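Local coordinates for protein nucleoporin NUP82 (Saccharomyces cerevisiae, PDB 3PBP) that serves as a structural component of the nuclear pore complex, its N-terminal domain interacting with NUP116 and forming a probable beta-propeller, at residues Val354-Glu359 against Leu373-Asp378; Ile380-Asn385 against Leu414-Thr419. The protein carries 1 engineered substitution. All coordinates share one frame; numbering follows the deposited sequence.

Contact 1: Val354-Glu359 against Leu373-Asp378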
# COMPACT_ATOMS: atom_id res chain seq x y z
N VAL A 354 -16.99 -1.78 -13.65
CA VAL A 354 -17.23 -3.02 -14.38
C VAL A 354 -17.76 -4.09 -13.44
O VAL A 354 -17.07 -4.52 -12.52
CB VAL A 354 -15.91 -3.53 -15.03
CG1 VAL A 354 -16.15 -4.85 -15.75
CG2 VAL A 354 -15.37 -2.49 -16.00
N LYS A 355 -19.01 -4.51 -13.66
CA LYS A 355 -19.61 -5.56 -12.84
C LYS A 355 -19.45 -6.88 -13.57
O LYS A 355 -20.02 -7.08 -14.64
CB LYS A 355 -21.09 -5.28 -12.59
CG LYS A 355 -21.38 -3.96 -11.90
CD LYS A 355 -22.87 -3.78 -11.64
CE LYS A 355 -23.16 -2.38 -11.10
NZ LYS A 355 -24.62 -2.15 -10.88
N LEU A 356 -18.67 -7.79 -12.99
CA LEU A 356 -18.42 -9.10 -13.59
C LEU A 356 -19.34 -10.14 -12.96
O LEU A 356 -19.38 -11.29 -13.41
CB LEU A 356 -16.95 -9.50 -13.41
CG LEU A 356 -15.91 -8.49 -13.90
CD1 LEU A 356 -14.52 -8.95 -13.50
CD2 LEU A 356 -16.02 -8.33 -15.42
N GLN A 357 -20.05 -9.73 -11.92
CA GLN A 357 -20.99 -10.61 -11.22
C GLN A 357 -20.41 -12.00 -10.93
O GLN A 357 -21.15 -12.98 -10.87
CB GLN A 357 -22.26 -10.73 -12.06
CG GLN A 357 -22.93 -9.40 -12.30
CD GLN A 357 -23.92 -9.44 -13.45
OE1 GLN A 357 -23.53 -9.64 -14.61
NE2 GLN A 357 -25.20 -9.25 -13.15
N ARG A 358 -19.09 -12.07 -10.78
CA ARG A 358 -18.42 -13.32 -10.46
C ARG A 358 -17.55 -13.01 -9.26
O ARG A 358 -17.21 -11.85 -9.03
CB ARG A 358 -17.52 -13.76 -11.62
CG ARG A 358 -18.23 -14.03 -12.92
CD ARG A 358 -17.21 -14.08 -14.04
NE ARG A 358 -17.78 -14.39 -15.35
CZ ARG A 358 -18.29 -15.57 -15.69
NH1 ARG A 358 -18.31 -16.57 -14.82
NH2 ARG A 358 -18.77 -15.75 -16.93
N GLU A 359 -17.20 -14.02 -8.48
CA GLU A 359 -16.35 -13.79 -7.31
C GLU A 359 -14.91 -13.55 -7.76
O GLU A 359 -14.22 -14.49 -8.17
CB GLU A 359 -16.39 -14.99 -6.36
CG GLU A 359 -15.70 -14.73 -5.04
CD GLU A 359 -15.23 -16.00 -4.37
OE1 GLU A 359 -16.02 -16.96 -4.28
OE2 GLU A 359 -14.05 -16.03 -3.93
N LEU A 373 -6.03 -5.81 -18.24
CA LEU A 373 -5.98 -6.38 -16.91
C LEU A 373 -6.63 -7.76 -16.91
O LEU A 373 -7.69 -7.95 -17.51
CB LEU A 373 -6.72 -5.45 -15.95
CG LEU A 373 -7.12 -5.99 -14.59
CD1 LEU A 373 -5.90 -6.15 -13.73
CD2 LEU A 373 -8.10 -5.04 -13.94
N TYR A 374 -6.00 -8.72 -16.25
CA TYR A 374 -6.56 -10.06 -16.16
C TYR A 374 -7.27 -10.19 -14.82
O TYR A 374 -6.71 -9.84 -13.77
CB TYR A 374 -5.46 -11.12 -16.30
CG TYR A 374 -4.96 -11.28 -17.72
CD1 TYR A 374 -5.81 -11.74 -18.73
CD2 TYR A 374 -3.67 -10.91 -18.08
CE1 TYR A 374 -5.38 -11.83 -20.05
CE2 TYR A 374 -3.23 -10.99 -19.40
CZ TYR A 374 -4.09 -11.44 -20.38
OH TYR A 374 -3.67 -11.48 -21.70
N VAL A 375 -8.51 -10.66 -14.84
CA VAL A 375 -9.26 -10.84 -13.62
C VAL A 375 -9.58 -12.30 -13.44
O VAL A 375 -10.28 -12.89 -14.25
CB VAL A 375 -10.59 -10.08 -13.64
CG1 VAL A 375 -11.27 -10.21 -12.28
CG2 VAL A 375 -10.37 -8.63 -14.01
N ILE A 376 -9.06 -12.89 -12.38
CA ILE A 376 -9.31 -14.29 -12.13
C ILE A 376 -10.51 -14.45 -11.22
O ILE A 376 -10.44 -14.19 -10.01
CB ILE A 376 -8.08 -14.97 -11.50
CG1 ILE A 376 -6.95 -15.01 -12.53
CG2 ILE A 376 -8.44 -16.36 -11.00
CD1 ILE A 376 -5.72 -15.74 -12.06
N SER A 377 -11.63 -14.86 -11.81
CA SER A 377 -12.86 -15.09 -11.06
C SER A 377 -12.82 -16.52 -10.50
O SER A 377 -11.74 -17.03 -10.18
CB SER A 377 -14.08 -14.89 -11.97
OG SER A 377 -14.05 -13.60 -12.57
N ASP A 378 -13.96 -17.19 -10.40
CA ASP A 378 -13.94 -18.53 -9.84
C ASP A 378 -13.53 -19.65 -10.79
O ASP A 378 -12.86 -20.60 -10.38
CB ASP A 378 -15.28 -18.88 -9.21
CG ASP A 378 -15.12 -19.61 -7.90
OD1 ASP A 378 -14.08 -20.30 -7.74
OD2 ASP A 378 -16.03 -19.50 -7.04

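Contact 2: Ile380-Asn385 against Leu414-Thr419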
# COMPACT_ATOMS: atom_id res chain seq x y z
N ILE A 380 -13.14 -18.64 -14.36
CA ILE A 380 -12.78 -17.93 -15.58
C ILE A 380 -11.60 -17.02 -15.35
O ILE A 380 -11.28 -16.66 -14.22
CB ILE A 380 -13.93 -17.04 -16.10
CG1 ILE A 380 -15.13 -17.90 -16.49
CG2 ILE A 380 -13.48 -16.24 -17.32
CD1 ILE A 380 -16.20 -17.12 -17.24
N ILE A 381 -10.94 -16.68 -16.45
CA ILE A 381 -9.85 -15.73 -16.44
C ILE A 381 -10.37 -14.82 -17.51
O ILE A 381 -10.43 -15.20 -18.68
CB ILE A 381 -8.51 -16.32 -16.92
CG1 ILE A 381 -8.03 -17.40 -15.96
CG2 ILE A 381 -7.46 -15.22 -16.98
CD1 ILE A 381 -6.72 -18.02 -16.39
N GLN A 382 -10.82 -13.64 -17.12
CA GLN A 382 -11.33 -12.68 -18.08
C GLN A 382 -10.27 -11.62 -18.27
O GLN A 382 -9.35 -11.48 -17.46
CB GLN A 382 -12.62 -12.04 -17.56
CG GLN A 382 -13.85 -12.93 -17.67
CD GLN A 382 -15.07 -12.32 -17.02
OE1 GLN A 382 -15.22 -12.36 -15.81
NE2 GLN A 382 -15.94 -11.73 -17.83
N GLN A 383 -10.37 -10.88 -19.36
CA GLN A 383 -9.43 -9.82 -19.63
C GLN A 383 -10.17 -8.53 -19.93
O GLN A 383 -10.88 -8.43 -20.93
CB GLN A 383 -8.53 -10.14 -20.82
CG GLN A 383 -7.46 -9.07 -21.02
CD GLN A 383 -6.87 -9.06 -22.41
OE1 GLN A 383 -5.72 -9.47 -22.63
NE2 GLN A 383 -7.66 -8.59 -23.37
N VAL A 384 -10.02 -7.56 -19.04
CA VAL A 384 -10.65 -6.27 -19.22
C VAL A 384 -9.68 -5.48 -20.08
O VAL A 384 -8.51 -5.34 -19.74
CB VAL A 384 -10.85 -5.58 -17.86
CG1 VAL A 384 -11.56 -4.27 -18.05
CG2 VAL A 384 -11.64 -6.48 -16.95
N ASN A 385 -10.16 -4.97 -21.21
CA ASN A 385 -9.30 -4.20 -22.09
C ASN A 385 -9.82 -2.78 -22.22
O ASN A 385 -10.82 -2.55 -22.90
CB ASN A 385 -9.25 -4.86 -23.47
CG ASN A 385 -8.33 -4.14 -24.43
OD1 ASN A 385 -8.51 -2.95 -24.72
ND2 ASN A 385 -7.32 -4.86 -24.93
N LEU A 414 -14.65 -6.49 -22.41
CA LEU A 414 -14.49 -7.63 -21.52
C LEU A 414 -14.30 -8.84 -22.43
O LEU A 414 -14.87 -8.89 -23.51
CB LEU A 414 -15.74 -7.79 -20.66
CG LEU A 414 -15.64 -8.80 -19.52
CD1 LEU A 414 -14.58 -8.33 -18.55
CD2 LEU A 414 -16.98 -8.93 -18.82
N GLU A 415 -13.49 -9.80 -22.00
CA GLU A 415 -13.28 -10.99 -22.82
C GLU A 415 -12.83 -12.20 -22.04
O GLU A 415 -11.87 -12.14 -21.27
CB GLU A 415 -12.26 -10.70 -23.92
CG GLU A 415 -12.14 -11.83 -24.91
CD GLU A 415 -11.30 -11.46 -26.12
OE1 GLU A 415 -10.07 -11.30 -25.96
OE2 GLU A 415 -11.89 -11.32 -27.21
N ASP A 416 -13.53 -13.32 -22.24
CA ASP A 416 -13.19 -14.55 -21.54
C ASP A 416 -11.96 -15.20 -22.16
O ASP A 416 -11.95 -15.58 -23.32
CB ASP A 416 -14.38 -15.51 -21.58
CG ASP A 416 -15.57 -15.01 -20.76
OD1 ASP A 416 -15.45 -14.93 -19.51
OD2 ASP A 416 -16.62 -14.70 -21.36
N ILE A 417 -10.91 -15.29 -21.35
CA ILE A 417 -9.65 -15.86 -21.80
C ILE A 417 -9.67 -17.37 -21.75
O ILE A 417 -9.28 -18.03 -22.71
CB ILE A 417 -8.47 -15.34 -20.93
CG1 ILE A 417 -8.24 -13.85 -21.20
CG2 ILE A 417 -7.21 -16.13 -21.21
CD1 ILE A 417 -7.82 -13.54 -22.63
N ALA A 418 -10.12 -17.92 -20.63
CA ALA A 418 -10.14 -19.37 -20.50
C ALA A 418 -10.84 -19.81 -19.23
O ALA A 418 -11.07 -19.01 -18.33
CB ALA A 418 -8.73 -19.90 -20.51
N THR A 419 -11.18 -21.09 -19.18
CA THR A 419 -11.84 -21.66 -18.02
C THR A 419 -10.78 -22.33 -17.17
O THR A 419 -10.01 -23.14 -17.66
CB THR A 419 -12.89 -22.71 -18.43
OG1 THR A 419 -13.93 -22.07 -19.19
CG2 THR A 419 -13.49 -23.37 -17.18

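Contact 1: Val354-Glu359 against Leu373-Asp378
The carbonyl oxygen of E359 is approached by two successive residues of the other segment, S377 and D378. The CA of S377 stands 3.2 Å from E359 O in a CA-H...O contact whose angle at the hydrogen is 130°, and the backbone N of D378 lies 3.5 Å from E359 O. This is a weak way of joining two segments, and it illustrates how turns can meet where strand pairing has ended. R358 adds the aliphatic part of its side chain. Its CB and CD both face the hydroxyl of S377, with CD 3.5 Å and CB 3.6 Å from OG. The chain is extended here, NE anti to CB (chi3 178°), and the far end of the R358 side chain leads away from S377. At the side chain of E359 the chemistry turns unfavourable: the carboxylates of E359 and D378 bring OE1 and OD2 to 3.8 Å, their planes 62° apart. Like charges at this spacing would probably repel each other, although a long, weak ion pair between D378 OD1 and K361 NZ may offset part of the cost. Deeper in, the contact is apolar. L356 and V375, both buried, meet tip to tip, CD1 of L356 resting 3.7 Å from CG1 of V375 and also near its CB. In the propeller-like layout of this domain, strand 347-355 is leaving one sheet here, and the link after it leads to strand 362-364 at the start of the next. L324 of strand 323-329 and L363 of strand 362-364 also pack on V375, so the apolar part lies between neighbouring sheets, while strand 372-376 is flanked within its own sheet by strands 362-364 and 380-385.

Contact 2: Ile380-Asn385 against Leu414-Thr419
I381 faces both I417 and A418 in a classic beta bulge, set in an antiparallel strand pair whose directions differ by 148°. The extra residue shifts the register by one between I381 and Q382. At the bulge, I381 O accepts a bond from I417 N at 2.7 Å and a weak one from A418 N, while I381 N gives its hydrogen to A418 O at 3.0 Å. Further along, Q383 N reaches E415 O at 2.7 Å. The side chains of Q382 and D416 share a sheet face and lie side by side, pointing the same way, with amide and carboxylate planes 15° apart. Methylene CG of Q382 abuts D416 OD1, which I380 also borders with CG2 and CD1. The Q382 chain is extended, CD anti to CA (chi2 174°). At its end NE2 lies against the CD2 methyl of L414. An alanine in place of Q382 would probably open a gap beside the L414 methyls and leave D416 OD1 without its methylene neighbour. L414 also touches V384, CD1 to CG2, at 3.8 Å. On the other side of the sheet I381 and A418 both pack on L439 of strand 434-440. I417, the first bulge residue, sets its CG1 3.7 Å from CB of Q383.

Overall arrangement
Both contacts involve one four-stranded antiparallel sheet, and they show how a probable propeller blade is held differently within itself and toward its neighbour. Contact 2 pairs the outermost strand 413-419 with strand 380-385 through backbone hydrogen bonds, its inner strand largely buried and much of its outer strand exposed. Contact 1 joins this sheet to the end of the preceding one by a buried apolar pair and by polar and charged groups nearer the surface, R358 and E359 among them exposed, without regular strand pairing. Strands 372-376 and 380-385 tie the two together through probable hydrogen bonds L373 O to V384 N (2.8 Å) and V375 N to Q382 O. The side chain of R358 spans both, packing on I380 and Q382.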